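Local coordinates for protein carboxyvinyl-carboxyphosphonate phosphorylmutase (Bacillus anthracis, PDB 4IQD) that belongs to the phosphoenolpyruvate phosphomutase family of TIM-barrel enzymes and holds pyruvic acid at several sites in this crystal, at residues Leu160-Arg169 with Gly188-Gln198. Numbering follows the deposited sequence.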
ATOM      1  N   LEU A 160       9.788 -24.387   5.406  1.00 27.20           N
ATOM      2  CA  LEU A 160      10.129 -22.972   5.341  1.00 30.15           C
ATOM      3  C   LEU A 160      11.633 -22.758   5.191  1.00 28.57           C
ATOM      4  O   LEU A 160      12.417 -23.183   6.038  1.00 29.24           O
ATOM      5  CB  LEU A 160       9.625 -22.261   6.596  1.00 30.15           C
ATOM      6  CG  LEU A 160       9.046 -20.858   6.430  1.00 26.27           C
ATOM      7  CD1 LEU A 160       7.950 -20.843   5.371  1.00 27.30           C
ATOM      8  CD2 LEU A 160       8.505 -20.370   7.758  1.00 22.36           C
ATOM      9  N   TYR A 161      12.024 -22.097   4.108  1.00 24.75           N
ATOM     10  CA  TYR A 161      13.420 -21.767   3.862  1.00 22.47           C
ATOM     11  C   TYR A 161      13.816 -20.663   4.827  1.00 23.61           C
ATOM     12  O   TYR A 161      13.099 -19.679   4.976  1.00 26.70           O
ATOM     13  CB  TYR A 161      13.583 -21.299   2.417  1.00 23.58           C
ATOM     14  CG  TYR A 161      15.005 -21.221   1.908  1.00 23.50           C
ATOM     15  CD1 TYR A 161      15.606 -22.316   1.294  1.00 22.96           C
ATOM     16  CD2 TYR A 161      15.733 -20.045   2.007  1.00 24.95           C
ATOM     17  CE1 TYR A 161      16.898 -22.245   0.810  1.00 23.53           C
ATOM     18  CE2 TYR A 161      17.026 -19.963   1.525  1.00 26.78           C
ATOM     19  CZ  TYR A 161      17.603 -21.066   0.929  1.00 24.37           C
ATOM     20  OH  TYR A 161      18.888 -20.985   0.449  1.00 21.17           O
ATOM     21  N   ILE A 162      14.945 -20.829   5.504  1.00 22.39           N
ATOM     22  CA  ILE A 162      15.332 -19.865   6.521  1.00 21.86           C
ATOM     23  C   ILE A 162      16.572 -19.079   6.156  1.00 23.25           C
ATOM     24  O   ILE A 162      17.634 -19.651   5.915  1.00 25.95           O
ATOM     25  CB  ILE A 162      15.618 -20.534   7.863  1.00 23.51           C
ATOM     26  CG1 ILE A 162      14.428 -21.376   8.310  1.00 24.62           C
ATOM     27  CG2 ILE A 162      15.942 -19.477   8.898  1.00 16.86           C
ATOM     28  CD1 ILE A 162      14.678 -22.116   9.598  1.00 24.07           C
ATOM     29  N   VAL A 163      16.431 -17.761   6.131  1.00 21.88           N
ATOM     30  CA  VAL A 163      17.578 -16.878   6.014  1.00 23.12           C
ATOM     31  C   VAL A 163      17.839 -16.241   7.373  1.00 24.49           C
ATOM     32  O   VAL A 163      16.934 -15.675   7.981  1.00 23.59           O
ATOM     33  CB  VAL A 163      17.341 -15.781   4.959  1.00 26.71           C
ATOM     34  CG1 VAL A 163      18.481 -14.777   4.971  1.00 29.36           C
ATOM     35  CG2 VAL A 163      17.178 -16.400   3.579  1.00 23.64           C
ATOM     36  N   ALA A 164      19.072 -16.352   7.859  1.00 22.81           N
ATOM     37  CA  ALA A 164      19.425 -15.792   9.158  1.00 23.89           C
ATOM     38  C   ALA A 164      20.279 -14.534   9.025  1.00 22.38           C
ATOM     39  O   ALA A 164      21.332 -14.549   8.387  1.00 22.10           O
ATOM     40  CB  ALA A 164      20.137 -16.833  10.011  1.00 25.24           C
ATOM     41  N   ARG A 165      19.820 -13.446   9.631  1.00 22.27           N
ATOM     42  CA  ARG A 165      20.555 -12.191   9.595  1.00 20.65           C
ATOM     43  C   ARG A 165      21.372 -12.002  10.860  1.00 24.24           C
ATOM     44  O   ARG A 165      20.898 -12.270  11.961  1.00 25.68           O
ATOM     45  CB  ARG A 165      19.601 -11.011   9.432  1.00 16.29           C
ATOM     46  CG  ARG A 165      20.310  -9.669   9.410  1.00 19.51           C
ATOM     47  CD  ARG A 165      19.363  -8.535   9.726  1.00 23.53           C
ATOM     48  NE  ARG A 165      20.028  -7.241   9.653  1.00 26.95           N
ATOM     49  CZ  ARG A 165      19.598  -6.225   8.914  1.00 31.64           C
ATOM     50  NH1 ARG A 165      18.495  -6.351   8.191  1.00 31.43           N
ATOM     51  NH2 ARG A 165      20.266  -5.081   8.906  1.00 37.71           N
ATOM     52  N   THR A 166      22.606 -11.539  10.707  1.00 23.33           N
ATOM     53  CA  THR A 166      23.425 -11.216  11.866  1.00 22.24           C
ATOM     54  C   THR A 166      24.028  -9.818  11.739  1.00 23.24           C
ATOM     55  O   THR A 166      24.549  -9.446  10.688  1.00 23.55           O
ATOM     56  CB  THR A 166      24.518 -12.283  12.122  1.00 20.84           C
ATOM     57  OG1 THR A 166      25.319 -11.893  13.242  1.00 22.31           O
ATOM     58  CG2 THR A 166      25.406 -12.465  10.900  1.00 19.37           C
ATOM     59  N   ASP A 167      23.926  -9.034  12.807  1.00 26.01           N
ATOM     60  CA  ASP A 167      24.504  -7.695  12.826  1.00 24.67           C
ATOM     61  C   ASP A 167      25.802  -7.676  13.618  1.00 20.66           C
ATOM     62  O   ASP A 167      26.224  -6.629  14.103  1.00 21.15           O
ATOM     63  CB  ASP A 167      23.518  -6.689  13.424  1.00 26.27           C
ATOM     64  CG  ASP A 167      22.409  -6.315  12.462  1.00 30.71           C
ATOM     65  OD1 ASP A 167      22.524  -5.264  11.802  1.00 30.87           O
ATOM     66  OD2 ASP A 167      21.421  -7.072  12.366  1.00 35.94           O
ATOM     67  N   ALA A 168      26.436  -8.841  13.727  1.00 22.15           N
ATOM     68  CA  ALA A 168      27.599  -9.026  14.598  1.00 21.21           C
ATOM     69  C   ALA A 168      28.902  -8.415  14.084  1.00 21.17           C
ATOM     70  O   ALA A 168      29.817  -8.177  14.865  1.00 20.12           O
ATOM     71  CB  ALA A 168      27.799 -10.503  14.910  1.00 17.21           C
ATOM     72  N   ARG A 169      28.991  -8.165  12.782  1.00 22.63           N
ATOM     73  CA  ARG A 169      30.194  -7.567  12.213  1.00 18.47           C
ATOM     74  C   ARG A 169      30.517  -6.211  12.835  1.00 21.03           C
ATOM     75  O   ARG A 169      31.620  -5.997  13.346  1.00 21.28           O
ATOM     76  CB  ARG A 169      30.061  -7.411  10.700  1.00 18.12           C
ATOM     77  CG  ARG A 169      31.228  -6.681  10.056  1.00 23.92           C
ATOM     78  CD  ARG A 169      32.525  -7.407  10.338  1.00 24.02           C
ATOM     79  NE  ARG A 169      33.703  -6.687   9.866  1.00 26.03           N
ATOM     80  CZ  ARG A 169      34.356  -5.773  10.575  1.00 21.17           C
ATOM     81  NH1 ARG A 169      33.940  -5.447  11.790  1.00 20.07           N
ATOM     82  NH2 ARG A 169      35.423  -5.180  10.064  1.00 21.89           N
ATOM     83  N   GLY A 188      19.905 -24.840  11.459  1.00 27.99           N
ATOM     84  CA  GLY A 188      18.896 -25.101  10.452  1.00 24.95           C
ATOM     85  C   GLY A 188      18.754 -24.035   9.387  1.00 22.02           C
ATOM     86  O   GLY A 188      18.031 -24.231   8.415  1.00 21.97           O
ATOM     87  N   ALA A 189      19.431 -22.906   9.564  1.00 24.67           N
ATOM     88  CA  ALA A 189      19.353 -21.833   8.579  1.00 25.42           C
ATOM     89  C   ALA A 189      19.927 -22.294   7.244  1.00 24.81           C
ATOM     90  O   ALA A 189      20.922 -23.015   7.207  1.00 23.19           O
ATOM     91  CB  ALA A 189      20.072 -20.589   9.077  1.00 26.43           C
ATOM     92  N   ASP A 190      19.286 -21.888   6.154  1.00 22.85           N
ATOM     93  CA  ASP A 190      19.676 -22.330   4.820  1.00 19.12           C
ATOM     94  C   ASP A 190      20.534 -21.289   4.111  1.00 19.78           C
ATOM     95  O   ASP A 190      21.150 -21.575   3.084  1.00 19.64           O
ATOM     96  CB  ASP A 190      18.433 -22.633   3.983  1.00 20.37           C
ATOM     97  CG  ASP A 190      17.428 -23.492   4.724  1.00 21.35           C
ATOM     98  OD1 ASP A 190      17.723 -24.679   4.966  1.00 25.08           O
ATOM     99  OD2 ASP A 190      16.339 -22.981   5.061  1.00 21.37           O
ATOM    100  N   ALA A 191      20.570 -20.083   4.668  1.00 21.16           N
ATOM    101  CA  ALA A 191      21.282 -18.967   4.052  1.00 22.97           C
ATOM    102  C   ALA A 191      21.623 -17.902   5.087  1.00 21.98           C
ATOM    103  O   ALA A 191      20.963 -17.803   6.120  1.00 23.40           O
ATOM    104  CB  ALA A 191      20.443 -18.366   2.930  1.00 21.02           C
ATOM    105  N   ILE A 192      22.647 -17.101   4.803  1.00 19.35           N
ATOM    106  CA  ILE A 192      23.069 -16.052   5.731  1.00 22.02           C
ATOM    107  C   ILE A 192      23.031 -14.641   5.130  1.00 23.59           C
ATOM    108  O   ILE A 192      23.457 -14.416   3.999  1.00 26.31           O
ATOM    109  CB  ILE A 192      24.473 -16.331   6.311  1.00 19.37           C
ATOM    110  CG1 ILE A 192      24.482 -17.657   7.070  1.00 20.11           C
ATOM    111  CG2 ILE A 192      24.896 -15.221   7.248  1.00 18.71           C
ATOM    112  CD1 ILE A 192      23.587 -17.667   8.293  1.00 16.39           C
ATOM    113  N   PHE A 193      22.500 -13.707   5.915  1.00 21.18           N
ATOM    114  CA  PHE A 193      22.481 -12.285   5.603  1.00 20.47           C
ATOM    115  C   PHE A 193      23.468 -11.629   6.575  1.00 23.31           C
ATOM    116  O   PHE A 193      23.120 -11.351   7.721  1.00 28.37           O
ATOM    117  CB  PHE A 193      21.045 -11.772   5.807  1.00 22.20           C
ATOM    118  CG  PHE A 193      20.852 -10.275   5.634  1.00 24.81           C
ATOM    119  CD1 PHE A 193      21.908  -9.404   5.403  1.00 28.13           C
ATOM    120  CD2 PHE A 193      19.575  -9.745   5.719  1.00 22.52           C
ATOM    121  CE1 PHE A 193      21.690  -8.049   5.270  1.00 30.96           C
ATOM    122  CE2 PHE A 193      19.352  -8.391   5.578  1.00 26.30           C
ATOM    123  CZ  PHE A 193      20.409  -7.544   5.357  1.00 29.42           C
ATOM    124  N   PRO A 194      24.703 -11.371   6.114  1.00 21.21           N
ATOM    125  CA  PRO A 194      25.732 -10.726   6.932  1.00 20.29           C
ATOM    126  C   PRO A 194      25.682  -9.213   6.792  1.00 19.27           C
ATOM    127  O   PRO A 194      26.283  -8.663   5.869  1.00 21.79           O
ATOM    128  CB  PRO A 194      27.040 -11.258   6.332  1.00 18.35           C
ATOM    129  CG  PRO A 194      26.662 -11.932   5.020  1.00 17.98           C
ATOM    130  CD  PRO A 194      25.210 -11.676   4.769  1.00 20.63           C
ATOM    131  N   GLU A 195      24.978  -8.550   7.701  1.00 17.11           N
ATOM    132  CA  GLU A 195      24.809  -7.106   7.616  1.00 20.71           C
ATOM    133  C   GLU A 195      26.123  -6.337   7.725  1.00 22.82           C
ATOM    134  O   GLU A 195      26.916  -6.545   8.649  1.00 24.46           O
ATOM    135  CB  GLU A 195      23.815  -6.608   8.668  1.00 23.87           C
ATOM    136  CG  GLU A 195      23.836  -5.093   8.879  1.00 29.70           C
ATOM    137  CD  GLU A 195      23.228  -4.309   7.727  1.00 32.62           C
ATOM    138  OE1 GLU A 195      22.622  -4.928   6.827  1.00 34.14           O
ATOM    139  OE2 GLU A 195      23.349  -3.066   7.727  1.00 32.58           O
ATOM    140  N   ALA A 196      26.340  -5.458   6.754  1.00 23.52           N
ATOM    141  CA  ALA A 196      27.450  -4.519   6.777  1.00 23.06           C
ATOM    142  C   ALA A 196      28.815  -5.172   6.933  1.00 22.05           C
ATOM    143  O   ALA A 196      29.555  -4.842   7.858  1.00 21.42           O
ATOM    144  CB  ALA A 196      27.238  -3.472   7.866  1.00 26.67           C
ATOM    145  N   LEU A 197      29.145  -6.102   6.045  1.00 19.15           N
ATOM    146  CA  LEU A 197      30.537  -6.490   5.891  1.00 19.11           C
ATOM    147  C   LEU A 197      31.187  -5.323   5.165  1.00 19.08           C
ATOM    148  O   LEU A 197      30.521  -4.606   4.426  1.00 19.78           O
ATOM    149  CB  LEU A 197      30.677  -7.783   5.100  1.00 18.65           C
ATOM    150  CG  LEU A 197      30.102  -9.054   5.715  1.00 16.87           C
ATOM    151  CD1 LEU A 197      30.303 -10.207   4.753  1.00 17.12           C
ATOM    152  CD2 LEU A 197      30.754  -9.346   7.052  1.00 16.91           C
ATOM    153  N   GLN A 198      32.481  -5.119   5.378  1.00 20.93           N
ATOM    154  CA  GLN A 198      33.069  -3.817   5.081  1.00 23.35           C
ATOM    155  C   GLN A 198      33.959  -3.702   3.843  1.00 28.64           C
ATOM    156  O   GLN A 198      34.494  -2.626   3.572  1.00 34.26           O
ATOM    157  CB  GLN A 198      33.796  -3.285   6.319  1.00 21.29           C
ATOM    158  CG  GLN A 198      32.859  -3.058   7.495  1.00 21.46           C
ATOM    159  CD  GLN A 198      33.585  -2.683   8.764  1.00 23.07           C
ATOM    160  OE1 GLN A 198      34.752  -2.303   8.734  1.00 24.82           O
ATOM    161  NE2 GLN A 198      32.895  -2.788   9.891  1.00 25.21           N
TER
HETATM  162  O   HOH W   1      14.353 -25.163   5.747  1.00 21.79           O
HETATM  163  O   HOH W   2      27.195  -8.928  10.316  1.00 22.82           O
HETATM  164  O   HOH W   3      26.804  -5.606  11.538  1.00 23.47           O
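Strands 161-166 and 191-194 pair in parallel through a ladder of backbone hydrogen bonds: Ala164 N donates to Ala191 O, Phe193 N to Ala164 O, Thr166 N to Phe193 O, and Glu195 N to Thr166 O just past the second strand. Helix 174-187 links the two strands, making a beta-alpha-beta unit of the TIM barrel. At the start of the pairing Asp190 extends the ladder with both side chain and backbone: its OD2 accepts a nearly straight bond from Ile162 N (2.6 Å, 174°) through the anti lone pair, while Asp190 N returns a bond to Ile162 O at 2.8 Å. The same residue lays its CB over one face of the Tyr161 ring, a CH-pi contact 3.6 Å from the centroid.

Small apolar contacts flank the pairing on both faces. Ala164 CB meets Ala189 CB and Ile192 CD1 on one; on the other, Val163 places CG2 against Ala191 CB and CG1 against Phe193 CB. Further along that second face Arg165 and Phe193 run side by side, each with CG anti to its backbone N (chi1 179° for Arg165), and Arg165 CG sits over the phenyl face, 4.0 Å from its centroid.

The guanidinium continues along this ring, tilted 43° to it, with Arg165 NH1 3.4 Å from Phe193 CE2. Arg165 NE forms a salt bridge with Asp167 OD2 through a bent N-H...O bond on the syn side, and NH2 lies 3.1 Å from Glu195 OE1, a salt bridge of charges alone because the oxygen stands well out of the guanidinium plane. Arg165 NH1 reaches the bound pyruvic acid through a weak hydrogen bond. Past the strand ends, a water joins Thr166 O, Arg169 N and Glu195 O, and the guanidinium of Arg169, whose NH2 forms a salt bridge with Glu202, stacks on the Gln198 amide. Phenyl ring and two carboxylates thus restrict where the Arg165 guanidinium can lie beside the pyruvic acid.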